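PDB 3LSG: Two-component response regulator yesN from Fusobacterium nucleatum, which probably binds specific DNA sequences through this C-terminal AraC-type helix-turn-helix domain and so regulates transcription within a two-component signalling system. Local coordinates for residues L6-I11 with K42-P47; E12-Y15 with Q19-L22; I38-K41 with P47-D50; T88-K91 with T97-Q100. One frame throughout, in Å; residues are numbered along the deposited sequence.

Contact 1. Residues L6-I11 with K42-P47; sequences LIQNII and KNFGIP
Ile7, on the buried side of helix 2-14, meets the Phe44 ring with its CG2 methyl, which lies 3.6 Å from Phe44 CZ and a little farther from Phe44 CE2. The methyl reaches this place because CG2 stands anti to the backbone N while CG1 takes the position beside it (chi1 -75°); it approaches the ring obliquely. One residue on, Gln8 uses the aliphatic part of its side chain: its CG sits at the ring edge, near the plane, 3.6 Å from Phe44 CE1. The rest of the chain is extended past the ring, with Gln8 NE2 3.8 Å from Phe44 CE1 and the amide plane turned 76° from the ring. In the AraC-type fold, residues 42-44 form the end of helix 33-44, here the second helix of the first helix-turn-helix, and 45-47 lead on toward helix 48-66; Phe44 reaches back from that end to the domain's first helix. Gly45 then leaves the helix with positive phi, and Pro47 takes the N-cap position of helix 48-66. The Phe44 ring also stacks on Phe40, takes a cation-pi contact from Lys4 and meets Tyr51 edge-to-face.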
loop_
_atom_site.group_PDB
_atom_site.type_symbol
_atom_site.label_atom_id
_atom_site.label_comp_id
_atom_site.label_asym_id
_atom_site.label_seq_id
_atom_site.Cartn_x
_atom_site.Cartn_y
_atom_site.Cartn_z
ATOM N N LEU A 6 21.200 -3.619 9.058
ATOM C CA LEU A 6 21.216 -3.623 7.603
ATOM C C LEU A 6 19.835 -3.263 7.065
ATOM O O LEU A 6 19.699 -2.392 6.202
ATOM C CB LEU A 6 21.633 -5.006 7.080
ATOM C CG LEU A 6 22.796 -5.038 6.095
ATOM C CD1 LEU A 6 24.035 -4.356 6.675
ATOM C CD2 LEU A 6 23.107 -6.475 5.702
ATOM N N ILE A 7 18.816 -3.955 7.568
ATOM C CA ILE A 7 17.428 -3.692 7.194
ATOM C C ILE A 7 17.021 -2.256 7.511
ATOM O O ILE A 7 16.379 -1.589 6.701
ATOM C CB ILE A 7 16.457 -4.679 7.884
ATOM C CG1 ILE A 7 16.546 -6.052 7.214
ATOM C CG2 ILE A 7 15.022 -4.162 7.810
ATOM C CD1 ILE A 7 16.089 -7.202 8.087
ATOM N N GLN A 8 17.401 -1.777 8.687
ATOM C CA GLN A 8 17.128 -0.391 9.063
ATOM C C GLN A 8 17.723 0.598 8.084
ATOM O O GLN A 8 17.074 1.569 7.705
ATOM C CB GLN A 8 17.634 -0.109 10.483
ATOM C CG GLN A 8 16.735 -0.699 11.555
ATOM C CD GLN A 8 17.362 -0.674 12.932
ATOM O OE1 GLN A 8 18.566 -0.479 13.073
ATOM N NE2 GLN A 8 16.544 -0.887 13.960
ATOM N N ASN A 9 18.959 0.342 7.665
ATOM C CA ASN A 9 19.663 1.245 6.760
ATOM C C ASN A 9 19.027 1.300 5.382
ATOM O O ASN A 9 18.883 2.367 4.796
ATOM C CB ASN A 9 21.133 0.830 6.612
ATOM C CG ASN A 9 21.952 1.132 7.847
ATOM O OD1 ASN A 9 21.428 1.602 8.861
ATOM N ND2 ASN A 9 23.251 0.856 7.771
ATOM N N ILE A 10 18.681 0.136 4.852
ATOM C CA ILE A 10 18.046 0.074 3.548
ATOM C C ILE A 10 16.760 0.880 3.584
ATOM O O ILE A 10 16.482 1.672 2.684
ATOM C CB ILE A 10 17.722 -1.388 3.150
ATOM C CG1 ILE A 10 19.002 -2.207 3.004
ATOM C CG2 ILE A 10 16.951 -1.446 1.836
ATOM C CD1 ILE A 10 18.701 -3.672 2.772
ATOM N N ILE A 11 15.965 0.675 4.626
ATOM C CA ILE A 11 14.702 1.388 4.726
ATOM C C ILE A 11 14.915 2.904 4.877
ATOM O O ILE A 11 14.188 3.697 4.291
ATOM C CB ILE A 11 13.833 0.840 5.875
ATOM C CG1 ILE A 11 13.507 -0.634 5.617
ATOM C CG2 ILE A 11 12.563 1.672 6.015
ATOM C CD1 ILE A 11 12.966 -1.374 6.827
ATOM N N LYS A 42 9.261 -10.736 13.413
ATOM C CA LYS A 42 9.962 -11.299 14.558
ATOM C C LYS A 42 10.956 -10.288 15.134
ATOM O O LYS A 42 10.949 -10.021 16.332
ATOM C CB LYS A 42 10.667 -12.606 14.195
ATOM C CG LYS A 42 11.158 -13.379 15.407
ATOM C CD LYS A 42 10.001 -13.728 16.341
ATOM C CE LYS A 42 10.465 -14.598 17.506
ATOM N NZ LYS A 42 9.338 -15.063 18.369
ATOM N N ASN A 43 11.783 -9.703 14.273
ATOM C CA ASN A 43 12.852 -8.805 14.719
ATOM C C ASN A 43 12.448 -7.394 15.170
ATOM O O ASN A 43 13.055 -6.835 16.076
ATOM C CB ASN A 43 13.929 -8.687 13.644
ATOM C CG ASN A 43 14.765 -9.945 13.518
ATOM O OD1 ASN A 43 14.255 -11.069 13.626
ATOM N ND2 ASN A 43 16.061 -9.764 13.283
ATOM N N PHE A 44 11.445 -6.822 14.520
ATOM C CA PHE A 44 11.053 -5.440 14.765
ATOM C C PHE A 44 9.782 -5.336 15.605
ATOM O O PHE A 44 9.478 -4.275 16.156
ATOM C CB PHE A 44 10.867 -4.700 13.439
ATOM C CG PHE A 44 12.155 -4.415 12.726
ATOM C CD1 PHE A 44 12.696 -3.141 12.735
ATOM C CD2 PHE A 44 12.832 -5.429 12.053
ATOM C CE1 PHE A 44 13.887 -2.871 12.084
ATOM C CE2 PHE A 44 14.028 -5.173 11.400
ATOM C CZ PHE A 44 14.561 -3.892 11.417
ATOM N N GLY A 45 9.032 -6.429 15.674
ATOM C CA GLY A 45 7.840 -6.480 16.496
ATOM C C GLY A 45 6.564 -6.040 15.803
ATOM O O GLY A 45 5.470 -6.208 16.340
ATOM N N ILE A 46 6.701 -5.467 14.616
ATOM C CA ILE A 46 5.554 -5.046 13.834
ATOM C C ILE A 46 5.861 -5.405 12.391
ATOM O O ILE A 46 7.015 -5.626 12.052
ATOM C CB ILE A 46 5.323 -3.518 13.928
ATOM C CG1 ILE A 46 6.496 -2.758 13.306
ATOM C CG2 ILE A 46 5.134 -3.082 15.378
ATOM C CD1 ILE A 46 6.244 -1.267 13.154
ATOM N N PRO A 47 4.827 -5.474 11.547
ATOM C CA PRO A 47 4.970 -5.838 10.133
ATOM C C PRO A 47 5.832 -4.838 9.365
ATOM O O PRO A 47 5.845 -3.649 9.700
ATOM C CB PRO A 47 3.531 -5.791 9.604
ATOM C CG PRO A 47 2.662 -5.975 10.811
ATOM C CD PRO A 47 3.414 -5.363 11.966
#

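Contact 2. Residues E12-Y15 with Q19-L22; sequences EESY and QFTL
Ser14 and Phe20 bring the two backbones to their nearest approach, 6.4 Å between Ser14 CA and Phe20 CA, where the last turn of helix 2-14 faces the irregular chain that leads into helix 22-28. Three residues join the segments, so the chain doubles back on itself, and Thr21 stands ready as the N-cap of the next helix. From the helix side Ser14 presents its CB over one face of the Phe20 ring, 3.5 Å from the centroid and 17° off the normal, a CH-pi contact. The carbon lies nearest one side of the ring, 3.4 Å from Phe20 CD1. Phe20 turns its face to the helix end because its CG is anti to the backbone N (chi1 -180°). Beside the serine, Tyr15 CA comes obliquely to 4.4 Å from Phe20 CD2, while the tyrosine side chain packs on Leu52 and Lys59 of helix 48-66. The phenylalanine is buried, and Ile10, Ile11 and Leu52 also line its ring. Such packing joins the first helix to the start of the helix-turn-helix unit. The serine hydroxyl bonds back to the carbonyl of Ile10, one turn earlier, which satisfies its polar end within the helix and lets the serine meet the aromatic face through carbon.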
loop_
_atom_site.group_PDB
_atom_site.type_symbol
_atom_site.label_atom_id
_atom_site.label_comp_id
_atom_site.label_asym_id
_atom_site.label_seq_id
_atom_site.Cartn_x
_atom_site.Cartn_y
_atom_site.Cartn_z
ATOM N N GLU A 12 15.933 3.302 5.632
ATOM C CA GLU A 12 16.209 4.724 5.812
ATOM C C GLU A 12 16.566 5.393 4.482
ATOM O O GLU A 12 16.193 6.546 4.212
ATOM C CB GLU A 12 17.325 4.926 6.831
ATOM C CG GLU A 12 17.817 6.359 6.924
ATOM C CD GLU A 12 16.711 7.354 7.258
ATOM O OE1 GLU A 12 15.756 6.976 7.970
ATOM O OE2 GLU A 12 16.807 8.522 6.822
ATOM N N GLU A 13 17.282 4.649 3.651
ATOM C CA GLU A 13 17.726 5.133 2.358
ATOM C C GLU A 13 16.580 5.110 1.357
ATOM O O GLU A 13 16.529 5.925 0.439
ATOM C CB GLU A 13 18.874 4.245 1.862
ATOM C CG GLU A 13 19.855 4.936 0.939
ATOM C CD GLU A 13 19.510 4.745 -0.522
ATOM O OE1 GLU A 13 19.419 3.576 -0.961
ATOM O OE2 GLU A 13 19.342 5.760 -1.231
ATOM N N SER A 14 15.638 4.192 1.552
ATOM C CA SER A 14 14.680 3.879 0.497
ATOM C C SER A 14 13.255 4.365 0.712
ATOM O O SER A 14 12.447 4.347 -0.230
ATOM C CB SER A 14 14.649 2.359 0.238
ATOM O OG SER A 14 15.937 1.852 -0.068
ATOM N N TYR A 15 12.914 4.782 1.928
ATOM C CA TYR A 15 11.495 5.025 2.226
ATOM C C TYR A 15 10.897 6.175 1.421
ATOM O O TYR A 15 9.688 6.232 1.233
ATOM C CB TYR A 15 11.249 5.213 3.730
ATOM C CG TYR A 15 11.709 6.547 4.277
ATOM C CD1 TYR A 15 10.830 7.625 4.351
ATOM C CD2 TYR A 15 13.007 6.723 4.748
ATOM C CE1 TYR A 15 11.233 8.846 4.861
ATOM C CE2 TYR A 15 13.425 7.949 5.261
ATOM C CZ TYR A 15 12.530 9.005 5.309
ATOM O OH TYR A 15 12.925 10.221 5.810
ATOM N N GLN A 19 8.344 3.460 -5.056
ATOM C CA GLN A 19 8.366 2.095 -5.595
ATOM C C GLN A 19 8.981 1.068 -4.617
ATOM O O GLN A 19 9.078 -0.113 -4.931
ATOM C CB GLN A 19 9.058 2.049 -6.974
ATOM C CG GLN A 19 8.495 3.055 -8.016
ATOM C CD GLN A 19 6.966 2.975 -8.190
ATOM O OE1 GLN A 19 6.413 1.918 -8.503
ATOM N NE2 GLN A 19 6.286 4.106 -7.991
ATOM N N PHE A 20 9.375 1.524 -3.430
ATOM C CA PHE A 20 9.985 0.663 -2.421
ATOM C C PHE A 20 8.930 -0.160 -1.687
ATOM O O PHE A 20 8.053 0.396 -1.049
ATOM C CB PHE A 20 10.782 1.511 -1.426
ATOM C CG PHE A 20 11.463 0.713 -0.337
ATOM C CD1 PHE A 20 12.539 -0.111 -0.630
ATOM C CD2 PHE A 20 11.037 0.805 0.978
ATOM C CE1 PHE A 20 13.167 -0.834 0.362
ATOM C CE2 PHE A 20 11.662 0.087 1.980
ATOM C CZ PHE A 20 12.735 -0.721 1.678
ATOM N N THR A 21 9.022 -1.488 -1.807
ATOM C CA THR A 21 8.052 -2.411 -1.245
ATOM C C THR A 21 8.760 -3.547 -0.510
ATOM O O THR A 21 9.992 -3.631 -0.494
ATOM C CB THR A 21 7.199 -3.051 -2.355
ATOM O OG1 THR A 21 8.040 -3.845 -3.203
ATOM C CG2 THR A 21 6.532 -1.979 -3.203
ATOM N N LEU A 22 7.963 -4.422 0.090
ATOM C CA LEU A 22 8.479 -5.619 0.755
ATOM C C LEU A 22 9.330 -6.433 -0.212
ATOM O O LEU A 22 10.403 -6.908 0.150
ATOM C CB LEU A 22 7.322 -6.475 1.308
ATOM C CG LEU A 22 7.737 -7.811 1.945
ATOM C CD1 LEU A 22 8.651 -7.567 3.106
ATOM C CD2 LEU A 22 6.541 -8.635 2.395
#

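Contact 3. Residues I38-K41 with P47-D50; sequences IMFK and PFQD
Phe40 and Phe48 form the inner shell where helix 33-44 hands over to helix 48-66, the long helix that links the two helix-turn-helix halves of an AraC-type domain. The face of the Phe40 ring is covered by the first turn of the long helix: Phe48 CA stands 3.7 Å from the ring centroid, 24° off the normal, in a CH-pi contact displaced toward the rim. Beside it Phe48 CB lies 3.9 Å from Phe40 CG. The second ring then turns its edge to the first, a T-shaped pair with centroids 5.7 Å apart and planes at 88°. Both phenylalanines carry CG anti to the backbone N (chi1 -171° for Phe40), which directs the Phe40 ring across the start of the following helix. At the margin of the contact, Lys41 runs alongside Pro47, pointing the same way, and a bend at its last torsion brings the ammonium end near the proline ring.

A second shell surrounds this pair. Ile7 and Ile11 of helix 2-14 pack on Phe40 and Tyr51 meets it edge-to-face, while Leu22 and Leu25 of helix 22-28 pack on Phe48. The outer side reaches the second subunit, where Gln49 NE2 is hydrogen-bonded to Asp82 OD2 of that chain. Pro47, the N-cap residue, brings the backbone close as well, its CA 4.9 Å from Lys41 CA. Nearer the ring, Pro47 C lies obliquely, 3.8 Å from Phe40 CD2.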
loop_
_atom_site.group_PDB
_atom_site.type_symbol
_atom_site.label_atom_id
_atom_site.label_comp_id
_atom_site.label_asym_id
_atom_site.label_seq_id
_atom_site.Cartn_x
_atom_site.Cartn_y
_atom_site.Cartn_z
ATOM N N ILE A 38 7.807 -12.697 7.851
ATOM C CA ILE A 38 7.903 -13.366 9.154
ATOM C C ILE A 38 9.126 -12.926 9.961
ATOM O O ILE A 38 9.036 -12.641 11.151
ATOM C CB ILE A 38 7.967 -14.903 8.968
ATOM C CG1 ILE A 38 6.654 -15.407 8.356
ATOM C CG2 ILE A 38 8.300 -15.620 10.303
ATOM C CD1 ILE A 38 6.666 -16.898 8.026
HETATM N N MSE A 39 10.281 -12.881 9.318
HETATM C CA MSE A 39 11.491 -12.538 10.048
HETATM C C MSE A 39 11.476 -11.069 10.473
HETATM O O MSE A 39 11.911 -10.733 11.578
HETATM C CB MSE A 39 12.743 -12.876 9.241
HETATM C CG MSE A 39 14.034 -12.423 9.913
HETATM SE SE MSE A 39 14.585 -10.629 9.333
HETATM C CE MSE A 39 15.766 -11.197 7.879
ATOM N N PHE A 40 10.962 -10.202 9.607
ATOM C CA PHE A 40 10.872 -8.786 9.950
ATOM C C PHE A 40 10.030 -8.606 11.202
ATOM O O PHE A 40 10.449 -7.948 12.150
ATOM C CB PHE A 40 10.283 -7.953 8.811
ATOM C CG PHE A 40 10.365 -6.472 9.053
ATOM C CD1 PHE A 40 11.392 -5.719 8.497
ATOM C CD2 PHE A 40 9.437 -5.835 9.863
ATOM C CE1 PHE A 40 11.485 -4.354 8.733
ATOM C CE2 PHE A 40 9.522 -4.477 10.099
ATOM C CZ PHE A 40 10.549 -3.732 9.530
ATOM N N LYS A 41 8.836 -9.185 11.189
ATOM C CA LYS A 41 7.906 -9.057 12.301
ATOM C C LYS A 41 8.504 -9.657 13.567
ATOM O O LYS A 41 8.291 -9.151 14.668
ATOM C CB LYS A 41 6.585 -9.745 11.968
ATOM C CG LYS A 41 5.491 -9.580 13.021
ATOM C CD LYS A 41 4.104 -9.808 12.406
ATOM C CE LYS A 41 3.021 -9.921 13.467
ATOM N NZ LYS A 41 3.053 -8.762 14.401
ATOM N N PRO A 47 4.827 -5.474 11.547
ATOM C CA PRO A 47 4.970 -5.838 10.133
ATOM C C PRO A 47 5.832 -4.838 9.365
ATOM O O PRO A 47 5.845 -3.649 9.700
ATOM C CB PRO A 47 3.531 -5.791 9.604
ATOM C CG PRO A 47 2.662 -5.975 10.811
ATOM C CD PRO A 47 3.414 -5.363 11.966
ATOM N N PHE A 48 6.535 -5.315 8.339
ATOM C CA PHE A 48 7.336 -4.419 7.503
ATOM C C PHE A 48 6.541 -3.205 7.017
ATOM O O PHE A 48 7.024 -2.079 7.084
ATOM C CB PHE A 48 7.909 -5.153 6.293
ATOM C CG PHE A 48 8.313 -4.229 5.174
ATOM C CD1 PHE A 48 9.534 -3.582 5.198
ATOM C CD2 PHE A 48 7.460 -3.990 4.119
ATOM C CE1 PHE A 48 9.904 -2.710 4.171
ATOM C CE2 PHE A 48 7.818 -3.112 3.092
ATOM C CZ PHE A 48 9.037 -2.481 3.118
ATOM N N GLN A 49 5.320 -3.435 6.535
ATOM C CA GLN A 49 4.505 -2.348 5.995
ATOM C C GLN A 49 4.214 -1.247 7.028
ATOM O O GLN A 49 4.158 -0.073 6.682
ATOM C CB GLN A 49 3.188 -2.889 5.423
ATOM C CG GLN A 49 3.340 -3.752 4.168
ATOM C CD GLN A 49 3.613 -5.236 4.469
ATOM O OE1 GLN A 49 3.931 -5.626 5.601
ATOM N NE2 GLN A 49 3.474 -6.066 3.450
ATOM N N ASP A 50 3.990 -1.637 8.282
ATOM C CA ASP A 50 3.697 -0.684 9.353
ATOM C C ASP A 50 4.959 0.104 9.707
ATOM O O ASP A 50 4.903 1.288 10.008
ATOM C CB ASP A 50 3.198 -1.403 10.617
ATOM C CG ASP A 50 1.811 -2.013 10.446
ATOM O OD1 ASP A 50 1.210 -1.841 9.368
ATOM O OD2 ASP A 50 1.322 -2.664 11.400
#

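Contact 4. Residues T88-K91 with T97-Q100; sequences TKFK and TPKQ. With PO4 (phosphate ion), chain F.
Lys89 NZ grips O3 of a phosphate ion at 2.6 Å, directed there by a lysine chain that bends at its second torsion (chi2 -65°). The ion, probably from the crystallisation liquor, is held as well by Tyr85 and by Tyr85 and Lys89 of the second subunit, so it sits between the two copies. Across the contact itself the meeting is apolar. Pro98 CG covers one face of the Phe90 ring, 4.0 Å from the centroid and offset toward the rim, and Pro98 CD comes to 3.5 Å from Phe90 CD2. At the solvent side the extended Lys91 chain runs beside Thr97, with Lys91 CD 4.0 Å from Thr97 CG2. Helix 83-94 is the second helix of the AraC-type domain's second helix-turn-helix, and the short helix 98-101 follows it. The start of that helix is a capping box: Gln100 N donates to Thr97 OG1 at 3.0 Å, and Thr97 N donates to Gln100 OE1 at 2.9 Å, nearly straight at 172°, with the donor tilted 32° out of the plane of the Gln100 side-chain carbonyl. Met57, Ala60 and Leu64 of helix 48-66 also pack on Phe90, and Tyr101 meets it edge-to-face.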
loop_
_atom_site.group_PDB
_atom_site.type_symbol
_atom_site.label_atom_id
_atom_site.label_comp_id
_atom_site.label_asym_id
_atom_site.label_seq_id
_atom_site.Cartn_x
_atom_site.Cartn_y
_atom_site.Cartn_z
ATOM N N THR A 88 -5.080 10.343 3.608
ATOM C CA THR A 88 -5.836 9.319 4.319
ATOM C C THR A 88 -4.966 8.503 5.280
ATOM O O THR A 88 -5.422 8.150 6.372
ATOM C CB THR A 88 -6.588 8.353 3.378
ATOM O OG1 THR A 88 -5.648 7.506 2.705
ATOM C CG2 THR A 88 -7.418 9.122 2.361
ATOM N N LYS A 89 -3.730 8.194 4.887
ATOM C CA LYS A 89 -2.845 7.447 5.782
ATOM C C LYS A 89 -2.447 8.327 6.970
ATOM O O LYS A 89 -2.432 7.871 8.110
ATOM C CB LYS A 89 -1.591 6.938 5.046
ATOM C CG LYS A 89 -1.837 5.772 4.076
ATOM C CD LYS A 89 -2.283 4.526 4.832
ATOM C CE LYS A 89 -2.228 3.284 3.965
ATOM N NZ LYS A 89 -2.890 2.128 4.644
ATOM N N PHE A 90 -2.116 9.591 6.693
ATOM C CA PHE A 90 -1.706 10.522 7.727
ATOM C C PHE A 90 -2.824 10.669 8.755
ATOM O O PHE A 90 -2.585 10.656 9.967
ATOM C CB PHE A 90 -1.387 11.893 7.114
ATOM C CG PHE A 90 -0.762 12.856 8.086
ATOM C CD1 PHE A 90 0.615 13.040 8.117
ATOM C CD2 PHE A 90 -1.550 13.574 8.971
ATOM C CE1 PHE A 90 1.201 13.933 9.027
ATOM C CE2 PHE A 90 -0.975 14.472 9.867
ATOM C CZ PHE A 90 0.398 14.644 9.903
ATOM N N LYS A 91 -4.050 10.822 8.268
ATOM C CA LYS A 91 -5.178 11.011 9.160
ATOM C C LYS A 91 -5.428 9.759 10.005
ATOM O O LYS A 91 -5.837 9.846 11.149
ATOM C CB LYS A 91 -6.448 11.393 8.396
ATOM C CG LYS A 91 -7.614 11.668 9.353
ATOM C CD LYS A 91 -8.808 12.298 8.670
ATOM C CE LYS A 91 -9.919 12.538 9.681
ATOM N NZ LYS A 91 -11.193 12.935 9.035
ATOM N N THR A 97 -5.739 15.667 9.891
ATOM C CA THR A 97 -5.168 15.819 8.551
ATOM C C THR A 97 -3.839 16.575 8.608
ATOM O O THR A 97 -3.521 17.209 9.620
ATOM C CB THR A 97 -6.121 16.599 7.619
ATOM O OG1 THR A 97 -6.246 17.933 8.107
ATOM C CG2 THR A 97 -7.512 15.958 7.598
ATOM N N PRO A 98 -3.054 16.506 7.520
ATOM C CA PRO A 98 -1.816 17.282 7.458
ATOM C C PRO A 98 -2.063 18.769 7.651
ATOM O O PRO A 98 -1.341 19.403 8.411
ATOM C CB PRO A 98 -1.305 16.990 6.045
ATOM C CG PRO A 98 -1.738 15.567 5.812
ATOM C CD PRO A 98 -3.109 15.470 6.465
ATOM N N LYS A 99 -3.084 19.314 7.002
ATOM C CA LYS A 99 -3.398 20.725 7.193
ATOM C C LYS A 99 -3.682 20.972 8.659
ATOM O O LYS A 99 -3.167 21.925 9.251
ATOM C CB LYS A 99 -4.628 21.120 6.366
ATOM C CG LYS A 99 -4.732 22.598 6.029
ATOM C CD LYS A 99 -4.546 23.494 7.242
ATOM C CE LYS A 99 -3.137 24.101 7.282
ATOM N NZ LYS A 99 -2.906 24.947 8.492
ATOM N N GLN A 100 -4.515 20.125 9.257
ATOM C CA GLN A 100 -4.929 20.359 10.645
ATOM C C GLN A 100 -3.702 20.255 11.549
ATOM O O GLN A 100 -3.593 20.935 12.575
ATOM C CB GLN A 100 -6.011 19.347 11.076
ATOM C CG GLN A 100 -7.370 19.582 10.409
ATOM C CD GLN A 100 -8.355 18.396 10.554
ATOM O OE1 GLN A 100 -7.963 17.273 10.849
ATOM N NE2 GLN A 100 -9.633 18.664 10.338
HETATM P P PO4 F . -1.402 -0.291 2.185
HETATM O O1 PO4 F . -0.146 -0.576 2.960
HETATM O O2 PO4 F . -1.819 -1.498 1.386
HETATM O O3 PO4 F . -2.501 0.067 3.161
HETATM O O4 PO4 F . -1.151 0.860 1.243
#

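Contacts 1, 2 and 3 cluster in one half of the domain, while contact 4 lies about 21 to 25 Å from them, centre to centre, and touches none. Contacts 1 and 2 share helix 2-14, and contact 2 is nested within the loop that contact 1 closes; contacts 1 and 3 share helix 33-44 and Pro47, their centres about 7 Å apart. Phe20 of contact 2 touches residues of contacts 1 and 3, including Phe48. Helix 48-66 begins in contact 3 and runs on to pack against Phe90 and Pro98 of contact 4, tying together the two helix-turn-helix halves, an arrangement consistent with DNA binding by both.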